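Local coordinates for protein aromatic amino acid aminotransferase I (Candida albicans WO-1, PDB 6HNU) that probably transfers amino groups between aromatic L-amino acids and 2-oxoglutarate, using pyridoxal 5'-phosphate as cofactor, at residues 160-165 against 183-188; 390-395 against 463-468. All coordinates share one frame; numbering follows the deposited sequence.

Contact 1 (160-165 against 183-188); sequences LVEEYT and VTMDEF
Glu163 reaches across to the backbone of Met185, its OE1 accepting the amide N of Met185 at 2.8 Å in an almost straight bond (174° at the hydrogen). The donor meets OE1 on the anti side of the carboxylate, 24° out of its plane. A water donates both to this OE1 and to Met185 O, so OE1 accepts two bonds and ties to the N-H directly and the C=O through water. With chi1 at 74°, Glu163 CG stands between the backbone N and carbonyl carbon, and the extended chain then brings OE1 to Met185 N beside Thr184 CA. Met185 SD packs against CB of Glu162 at 3.8 Å and lies at the edge of the Tyr164 ring, near its plane. Strands 158-162 and 179-186 are parallel neighbours, joined by helix 167-175 in a beta-alpha-beta unit of the large mixed sheet. Their backbones pair through Val183 N to Val161 O at 2.8 Å, then through a weak bond from Glu163 N to Val183 O. Val183 CG2 touches Leu160 CB at 3.6 Å, and both residues lean on Leu195 of helix 192-200. Farther out, Glu162 turns its carboxylate to Thr212, Gln217 and Ile213 N, while Phe461 meets Tyr164 edge-to-face.

Contact 2 (390-395 against 463-468); sequences AGMFFT and RGTYAA
Antiparallel strands 393-399 and 459-465 are the two inner strands of a four-stranded sheet, and contact 2 covers the end of their pairing beside the active site. Phe394 and Gly464 form the hydrogen-bonded pair: Phe394 N to Gly464 O spans 2.8 Å, and the bond is returned from Gly464 N to Phe394 O at 3.0 Å. The non-hydrogen-bonded pairs Phe393-Thr465 and Thr395-Arg463 flank it, with their side chains on the face opposite Phe394.

On the Phe393 face, Arg463 lays its chain and guanidinium over the ring. Its CD makes a CH-pi contact 3.9 Å from the Phe393 centroid, and the guanidinium and ring planes are only 11° apart. The bend at chi3 (77°) turns the guanidinium over the CE1-CZ side of the ring, while Met392 CG covers the opposite ring face. Arg463 NH1 bonds to Asn218, a pyridoxal phosphate-binding residue, and NH2 to Gly44 O of the second subunit; the side chain of Phe393 lies about 4 Å from the bound phenylalanine.

On the other face, the Phe394 ring lies over Gly464, whose CA sits 3.7 Å from the ring centroid. Gly464 has no side chain on this face, and the ring takes that place, with Phe394 CZ 3.5 Å from Gly464 CA. Phe394 CD2 also meets Tyr466 CD2, and the two aromatic side chains are covered by helices 334-377 and 471-489.

Beyond the strand end, Met392 O receives the Tyr466 amide N at 3.2 Å and lies over the centre of the Tyr466 ring. Thr465 OG1 accepts Ala467 N in an ST turn. Tyr466 OH donates to Gly391 O at 2.7 Å, approaching from above the carbonyl plane, 58° out of it.

How the contacts relate
Contact 1 closes before contact 2 opens along the chain, and they belong to different sheets. The 160-165/183-188 pairing is parallel and lies near one side of the large mixed sheet, in the cofactor-binding domain of this fold type I aminotransferase, whereas 390-395/463-468 is antiparallel and central in the four-stranded sheet of the small domain. Their centres are about 17 Å apart and their nearest atoms about 6 Å, so they do not touch directly, though strand 459-465 borders contact 1 as well as forming contact 2. Both contacts border the cofactor site, with Asn218 as common neighbour; the Glu162 side chain of contact 1 is about 7 Å from pyridoxal phosphate, and contact 2 also meets the second subunit.

Contact 1 (160-165 against 183-188)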
ATOM      1  N   LEU B 160      23.715   6.324  -1.971  1.00 17.19           N
ATOM      2  CA  LEU B 160      24.206   6.786  -3.276  1.00 16.80           C
ATOM      3  C   LEU B 160      23.060   6.615  -4.267  1.00 16.34           C
ATOM      4  O   LEU B 160      22.377   5.543  -4.215  1.00 14.80           O
ATOM      5  CB  LEU B 160      25.445   5.995  -3.699  1.00 17.57           C
ATOM      6  CG  LEU B 160      26.587   5.975  -2.675  1.00 17.61           C
ATOM      7  CD1 LEU B 160      27.680   5.060  -3.155  1.00 19.96           C
ATOM      8  CD2 LEU B 160      27.099   7.380  -2.458  1.00 17.42           C
ATOM      9  N   VAL B 161      22.867   7.637  -5.103  1.00 15.46           N
ATOM     10  CA  VAL B 161      21.865   7.643  -6.207  1.00 16.10           C
ATOM     11  C   VAL B 161      22.574   8.072  -7.486  1.00 16.97           C
ATOM     12  O   VAL B 161      23.582   8.784  -7.384  1.00 16.69           O
ATOM     13  CB  VAL B 161      20.648   8.535  -5.914  1.00 15.46           C
ATOM     14  CG1 VAL B 161      19.933   8.150  -4.610  1.00 17.63           C
ATOM     15  CG2 VAL B 161      21.021  10.018  -5.879  1.00 16.03           C
ATOM     16  N   GLU B 162      22.019   7.684  -8.644  1.00 16.07           N
ATOM     17  CA  GLU B 162      22.426   8.192  -9.969  1.00 15.83           C
ATOM     18  C   GLU B 162      22.280   9.721  -9.956  1.00 16.06           C
ATOM     19  O   GLU B 162      21.283  10.229  -9.424  1.00 14.94           O
ATOM     20  CB  GLU B 162      21.654   7.469 -11.072  1.00 16.19           C
ATOM     21  CG  GLU B 162      22.100   6.022 -11.148  1.00 16.09           C
ATOM     22  CD  GLU B 162      21.123   5.011 -11.712  1.00 15.51           C
ATOM     23  OE1 GLU B 162      19.915   5.167 -11.494  1.00 15.50           O
ATOM     24  OE2 GLU B 162      21.616   4.023 -12.284  1.00 16.53           O
ATOM     25  N   GLU B 163      23.238  10.454 -10.526  1.00 17.48           N
ATOM     26  CA  GLU B 163      23.230  11.933 -10.371  1.00 18.72           C
ATOM     27  C   GLU B 163      22.024  12.532 -11.087  1.00 18.01           C
ATOM     28  O   GLU B 163      21.644  13.619 -10.695  1.00 17.02           O
ATOM     29  CB  GLU B 163      24.523  12.602 -10.844  1.00 23.64           C
ATOM     30  CG  GLU B 163      24.668  12.649 -12.346  1.00 25.27           C
ATOM     31  CD  GLU B 163      25.914  13.378 -12.841  1.00 25.88           C
ATOM     32  OE1 GLU B 163      26.670  12.764 -13.585  1.00 24.97           O
ATOM     33  OE2 GLU B 163      26.084  14.534 -12.508  1.00 27.67           O
ATOM     34  N   TYR B 164      21.428  11.851 -12.072  1.00 16.00           N
ATOM     35  CA  TYR B 164      20.082  12.128 -12.611  1.00 15.77           C
ATOM     36  C   TYR B 164      19.233  10.891 -12.367  1.00 17.02           C
ATOM     37  O   TYR B 164      19.655   9.801 -12.774  1.00 15.84           O
ATOM     38  CB  TYR B 164      20.050  12.438 -14.102  1.00 16.96           C
ATOM     39  CG  TYR B 164      20.874  13.645 -14.453  1.00 17.10           C
ATOM     40  CD1 TYR B 164      22.230  13.526 -14.693  1.00 18.66           C
ATOM     41  CD2 TYR B 164      20.328  14.903 -14.422  1.00 18.13           C
ATOM     42  CE1 TYR B 164      23.029  14.634 -14.935  1.00 19.84           C
ATOM     43  CE2 TYR B 164      21.090  16.026 -14.731  1.00 20.33           C
ATOM     44  CZ  TYR B 164      22.451  15.890 -14.972  1.00 20.75           C
ATOM     45  OH  TYR B 164      23.246  16.970 -15.227  1.00 23.35           O
ATOM     46  N   THR B 165      18.134  11.058 -11.648  1.00 16.18           N
ATOM     47  CA  THR B 165      17.325   9.867 -11.254  1.00 16.95           C
ATOM     48  C   THR B 165      15.854  10.253 -11.077  1.00 17.71           C
ATOM     49  O   THR B 165      15.467  11.397 -11.386  1.00 15.91           O
ATOM     50  CB  THR B 165      17.953   9.217 -10.015  1.00 16.62           C
ATOM     51  OG1 THR B 165      17.334   7.925  -9.896  1.00 15.50           O
ATOM     52  CG2 THR B 165      17.823  10.050  -8.762  1.00 16.76           C
ATOM     53  N   VAL B 183      26.004  10.102  -7.803  1.00 18.36           N
ATOM     54  CA  VAL B 183      27.092   9.318  -8.420  1.00 18.63           C
ATOM     55  C   VAL B 183      27.179   9.741  -9.891  1.00 18.76           C
ATOM     56  O   VAL B 183      26.150   9.728 -10.566  1.00 18.45           O
ATOM     57  CB  VAL B 183      26.816   7.810  -8.259  1.00 20.46           C
ATOM     58  CG1 VAL B 183      27.848   6.956  -8.974  1.00 20.33           C
ATOM     59  CG2 VAL B 183      26.719   7.425  -6.782  1.00 22.13           C
ATOM     60  N   THR B 184      28.380  10.080 -10.366  1.00 16.70           N
ATOM     61  CA  THR B 184      28.589  10.709 -11.679  1.00 16.17           C
ATOM     62  C   THR B 184      28.300   9.680 -12.781  1.00 16.29           C
ATOM     63  O   THR B 184      28.681   8.472 -12.614  1.00 15.48           O
ATOM     64  CB  THR B 184      29.971  11.344 -11.783  1.00 19.54           C
ATOM     65  OG1 THR B 184      30.028  12.321 -10.736  1.00 17.86           O
ATOM     66  CG2 THR B 184      30.183  11.926 -13.165  1.00 18.20           C
ATOM     67  N   MET B 185      27.577  10.146 -13.796  1.00 16.37           N
ATOM     68  CA  MET B 185      27.163   9.341 -14.962  1.00 18.65           C
ATOM     69  C   MET B 185      27.813   9.891 -16.233  1.00 20.40           C
ATOM     70  O   MET B 185      28.156  11.088 -16.281  1.00 19.37           O
ATOM     71  CB  MET B 185      25.653   9.364 -15.160  1.00 18.34           C
ATOM     72  CG  MET B 185      24.907   8.793 -13.983  1.00 19.29           C
ATOM     73  SD  MET B 185      23.184   9.199 -14.080  1.00 17.28           S
ATOM     74  CE  MET B 185      22.538   7.840 -15.059  1.00 18.48           C
ATOM     75  N   ASP B 186      27.917   9.039 -17.235  1.00 19.16           N
ATOM     76  CA  ASP B 186      28.074   9.496 -18.633  1.00 20.50           C
ATOM     77  C   ASP B 186      26.813   9.019 -19.365  1.00 19.53           C
ATOM     78  O   ASP B 186      25.821   8.691 -18.696  1.00 19.62           O
ATOM     79  CB  ASP B 186      29.418   9.034 -19.205  1.00 19.44           C
ATOM     80  CG  ASP B 186      29.568   7.522 -19.357  1.00 21.74           C
ATOM     81  OD1 ASP B 186      28.567   6.783 -19.126  1.00 19.19           O
ATOM     82  OD2 ASP B 186      30.704   7.081 -19.638  1.00 20.18           O
ATOM     83  N   GLU B 187      26.795   9.065 -20.681  1.00 19.04           N
ATOM     84  CA  GLU B 187      25.578   8.720 -21.448  1.00 19.49           C
ATOM     85  C   GLU B 187      25.287   7.220 -21.302  1.00 19.11           C
ATOM     86  O   GLU B 187      24.207   6.834 -21.676  1.00 22.57           O
ATOM     87  CB  GLU B 187      25.705   9.125 -22.912  1.00 23.60           C
ATOM     88  CG  GLU B 187      26.766   8.351 -23.667  1.00 26.20           C
ATOM     89  CD  GLU B 187      28.086   9.073 -23.854  1.00 30.67           C
ATOM     90  OE1 GLU B 187      28.645   9.613 -22.837  1.00 32.86           O
ATOM     91  OE2 GLU B 187      28.564   9.062 -25.021  1.00 28.56           O
ATOM     92  N   PHE B 188      26.186   6.423 -20.748  1.00 17.48           N
ATOM     93  CA  PHE B 188      25.953   4.957 -20.585  1.00 18.70           C
ATOM     94  C   PHE B 188      25.653   4.604 -19.128  1.00 20.32           C
ATOM     95  O   PHE B 188      25.613   3.401 -18.848  1.00 19.67           O
ATOM     96  CB  PHE B 188      27.143   4.156 -21.123  1.00 19.43           C
ATOM     97  CG  PHE B 188      27.497   4.503 -22.548  1.00 21.87           C
ATOM     98  CD1 PHE B 188      26.607   4.240 -23.580  1.00 23.63           C
ATOM     99  CD2 PHE B 188      28.674   5.168 -22.837  1.00 24.73           C
ATOM    100  CE1 PHE B 188      26.940   4.554 -24.894  1.00 27.74           C
ATOM    101  CE2 PHE B 188      28.996   5.496 -24.146  1.00 26.47           C
ATOM    102  CZ  PHE B 188      28.120   5.207 -25.164  1.00 25.11           C
TER
HETATM  103  O   HOH W   1      26.737  13.526 -16.209  1.00 38.98           O

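Contact 2 (390-395 against 463-468)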
ATOM      1  N   ALA B 390      17.365  -0.205 -23.855  1.00 19.37           N
ATOM      2  CA  ALA B 390      16.243  -0.625 -22.979  1.00 19.64           C
ATOM      3  C   ALA B 390      15.448   0.583 -22.510  1.00 20.05           C
ATOM      4  O   ALA B 390      15.989   1.680 -22.454  1.00 21.28           O
ATOM      5  CB  ALA B 390      16.766  -1.416 -21.802  1.00 18.25           C
ATOM      6  N   GLY B 391      14.183   0.383 -22.217  1.00 19.26           N
ATOM      7  CA  GLY B 391      13.368   1.395 -21.530  1.00 19.79           C
ATOM      8  C   GLY B 391      12.419   2.137 -22.444  1.00 18.55           C
ATOM      9  O   GLY B 391      12.278   1.763 -23.642  1.00 17.48           O
ATOM     10  N   MET B 392      11.747   3.145 -21.880  1.00 18.86           N
ATOM     11  CA  MET B 392      10.714   3.926 -22.583  1.00 19.48           C
ATOM     12  C   MET B 392      11.244   5.324 -22.911  1.00 18.95           C
ATOM     13  O   MET B 392      10.537   6.051 -23.604  1.00 21.19           O
ATOM     14  CB  MET B 392       9.411   4.002 -21.784  1.00 22.09           C
ATOM     15  CG  MET B 392       9.541   4.593 -20.402  1.00 22.63           C
ATOM     16  SD  MET B 392       7.935   4.792 -19.649  1.00 24.31           S
ATOM     17  CE  MET B 392       7.191   3.190 -19.930  1.00 24.16           C
ATOM     18  N   PHE B 393      12.456   5.649 -22.511  1.00 17.91           N
ATOM     19  CA  PHE B 393      12.976   7.037 -22.612  1.00 19.12           C
ATOM     20  C   PHE B 393      14.118   7.143 -23.606  1.00 20.54           C
ATOM     21  O   PHE B 393      14.957   6.238 -23.749  1.00 22.49           O
ATOM     22  CB  PHE B 393      13.462   7.516 -21.249  1.00 17.96           C
ATOM     23  CG  PHE B 393      12.375   7.503 -20.206  1.00 17.69           C
ATOM     24  CD1 PHE B 393      11.254   8.300 -20.344  1.00 18.09           C
ATOM     25  CD2 PHE B 393      12.512   6.729 -19.054  1.00 18.14           C
ATOM     26  CE1 PHE B 393      10.274   8.320 -19.356  1.00 18.47           C
ATOM     27  CE2 PHE B 393      11.528   6.751 -18.081  1.00 17.88           C
ATOM     28  CZ  PHE B 393      10.402   7.515 -18.248  1.00 18.44           C
ATOM     29  N   PHE B 394      14.152   8.293 -24.275  1.00 22.86           N
ATOM     30  CA  PHE B 394      15.286   8.731 -25.116  1.00 20.78           C
ATOM     31  C   PHE B 394      15.747  10.092 -24.590  1.00 20.20           C
ATOM     32  O   PHE B 394      14.976  10.764 -23.928  1.00 18.48           O
ATOM     33  CB  PHE B 394      14.862   8.802 -26.589  1.00 22.76           C
ATOM     34  CG  PHE B 394      13.828   9.830 -26.950  1.00 23.14           C
ATOM     35  CD1 PHE B 394      14.209  11.113 -27.315  1.00 24.94           C
ATOM     36  CD2 PHE B 394      12.481   9.527 -26.927  1.00 24.73           C
ATOM     37  CE1 PHE B 394      13.252  12.052 -27.640  1.00 25.31           C
ATOM     38  CE2 PHE B 394      11.527  10.471 -27.256  1.00 27.18           C
ATOM     39  CZ  PHE B 394      11.916  11.741 -27.610  1.00 26.05           C
ATOM     40  N   THR B 395      16.999  10.432 -24.799  1.00 19.77           N
ATOM     41  CA  THR B 395      17.503  11.785 -24.464  1.00 21.82           C
ATOM     42  C   THR B 395      18.174  12.434 -25.674  1.00 24.71           C
ATOM     43  O   THR B 395      18.770  11.723 -26.516  1.00 22.30           O
ATOM     44  CB  THR B 395      18.407  11.756 -23.242  1.00 20.71           C
ATOM     45  OG1 THR B 395      19.503  10.871 -23.488  1.00 21.77           O
ATOM     46  CG2 THR B 395      17.608  11.371 -22.021  1.00 20.52           C
ATOM     47  N   ARG B 463      14.614  14.794 -21.727  1.00 18.82           N
ATOM     48  CA  ARG B 463      14.030  13.434 -21.709  1.00 18.03           C
ATOM     49  C   ARG B 463      12.732  13.436 -22.502  1.00 17.74           C
ATOM     50  O   ARG B 463      11.836  14.242 -22.231  1.00 20.15           O
ATOM     51  CB  ARG B 463      13.770  12.955 -20.282  1.00 17.63           C
ATOM     52  CG  ARG B 463      13.327  11.499 -20.236  1.00 18.19           C
ATOM     53  CD  ARG B 463      12.695  11.135 -18.921  1.00 17.34           C
ATOM     54  NE  ARG B 463      11.340  11.608 -18.802  1.00 16.70           N
ATOM     55  CZ  ARG B 463      10.587  11.465 -17.747  1.00 17.79           C
ATOM     56  NH1 ARG B 463      11.060  10.820 -16.688  1.00 17.09           N
ATOM     57  NH2 ARG B 463       9.355  11.946 -17.770  1.00 18.91           N
ATOM     58  N   GLY B 464      12.611  12.457 -23.386  1.00 19.04           N
ATOM     59  CA  GLY B 464      11.405  12.155 -24.145  1.00 17.64           C
ATOM     60  C   GLY B 464      11.062  10.695 -23.928  1.00 17.87           C
ATOM     61  O   GLY B 464      11.968   9.947 -23.524  1.00 18.09           O
ATOM     62  N   THR B 465       9.809  10.364 -24.142  1.00 20.01           N
ATOM     63  CA  THR B 465       9.283   8.977 -24.184  1.00 22.64           C
ATOM     64  C   THR B 465       8.754   8.683 -25.592  1.00 22.57           C
ATOM     65  O   THR B 465       8.124   9.561 -26.188  1.00 20.77           O
ATOM     66  CB  THR B 465       8.191   8.717 -23.138  1.00 22.70           C
ATOM     67  OG1 THR B 465       7.730   7.372 -23.359  1.00 27.01           O
ATOM     68  CG2 THR B 465       7.001   9.647 -23.174  1.00 21.79           C
ATOM     69  N   TYR B 466       8.965   7.455 -26.065  1.00 22.14           N
ATOM     70  CA  TYR B 466       8.347   6.925 -27.312  1.00 21.71           C
ATOM     71  C   TYR B 466       7.202   5.962 -26.960  1.00 24.95           C
ATOM     72  O   TYR B 466       6.649   5.371 -27.877  1.00 23.98           O
ATOM     73  CB  TYR B 466       9.407   6.287 -28.212  1.00 21.06           C
ATOM     74  CG  TYR B 466      10.470   5.476 -27.510  1.00 19.94           C
ATOM     75  CD1 TYR B 466      10.187   4.224 -26.983  1.00 21.21           C
ATOM     76  CD2 TYR B 466      11.758   5.951 -27.373  1.00 20.09           C
ATOM     77  CE1 TYR B 466      11.169   3.495 -26.337  1.00 20.45           C
ATOM     78  CE2 TYR B 466      12.765   5.228 -26.754  1.00 19.56           C
ATOM     79  CZ  TYR B 466      12.449   3.981 -26.227  1.00 18.06           C
ATOM     80  OH  TYR B 466      13.388   3.274 -25.562  1.00 18.97           O
ATOM     81  N   ALA B 467       6.812   5.846 -25.689  1.00 25.80           N
ATOM     82  CA  ALA B 467       5.765   4.897 -25.231  1.00 28.66           C
ATOM     83  C   ALA B 467       4.402   5.586 -25.019  1.00 30.75           C
ATOM     84  O   ALA B 467       3.417   4.891 -24.672  1.00 31.31           O
ATOM     85  CB  ALA B 467       6.245   4.244 -23.961  1.00 28.12           C
ATOM     86  N   ALA B 468       4.329   6.916 -25.121  1.00 29.27           N
ATOM     87  CA  ALA B 468       3.188   7.688 -24.571  1.00 32.87           C
ATOM     88  C   ALA B 468       2.158   7.970 -25.668  1.00 35.03           C
ATOM     89  O   ALA B 468       0.942   8.027 -25.305  1.00 37.46           O
ATOM     90  CB  ALA B 468       3.653   8.967 -23.894  1.00 33.33           C
TER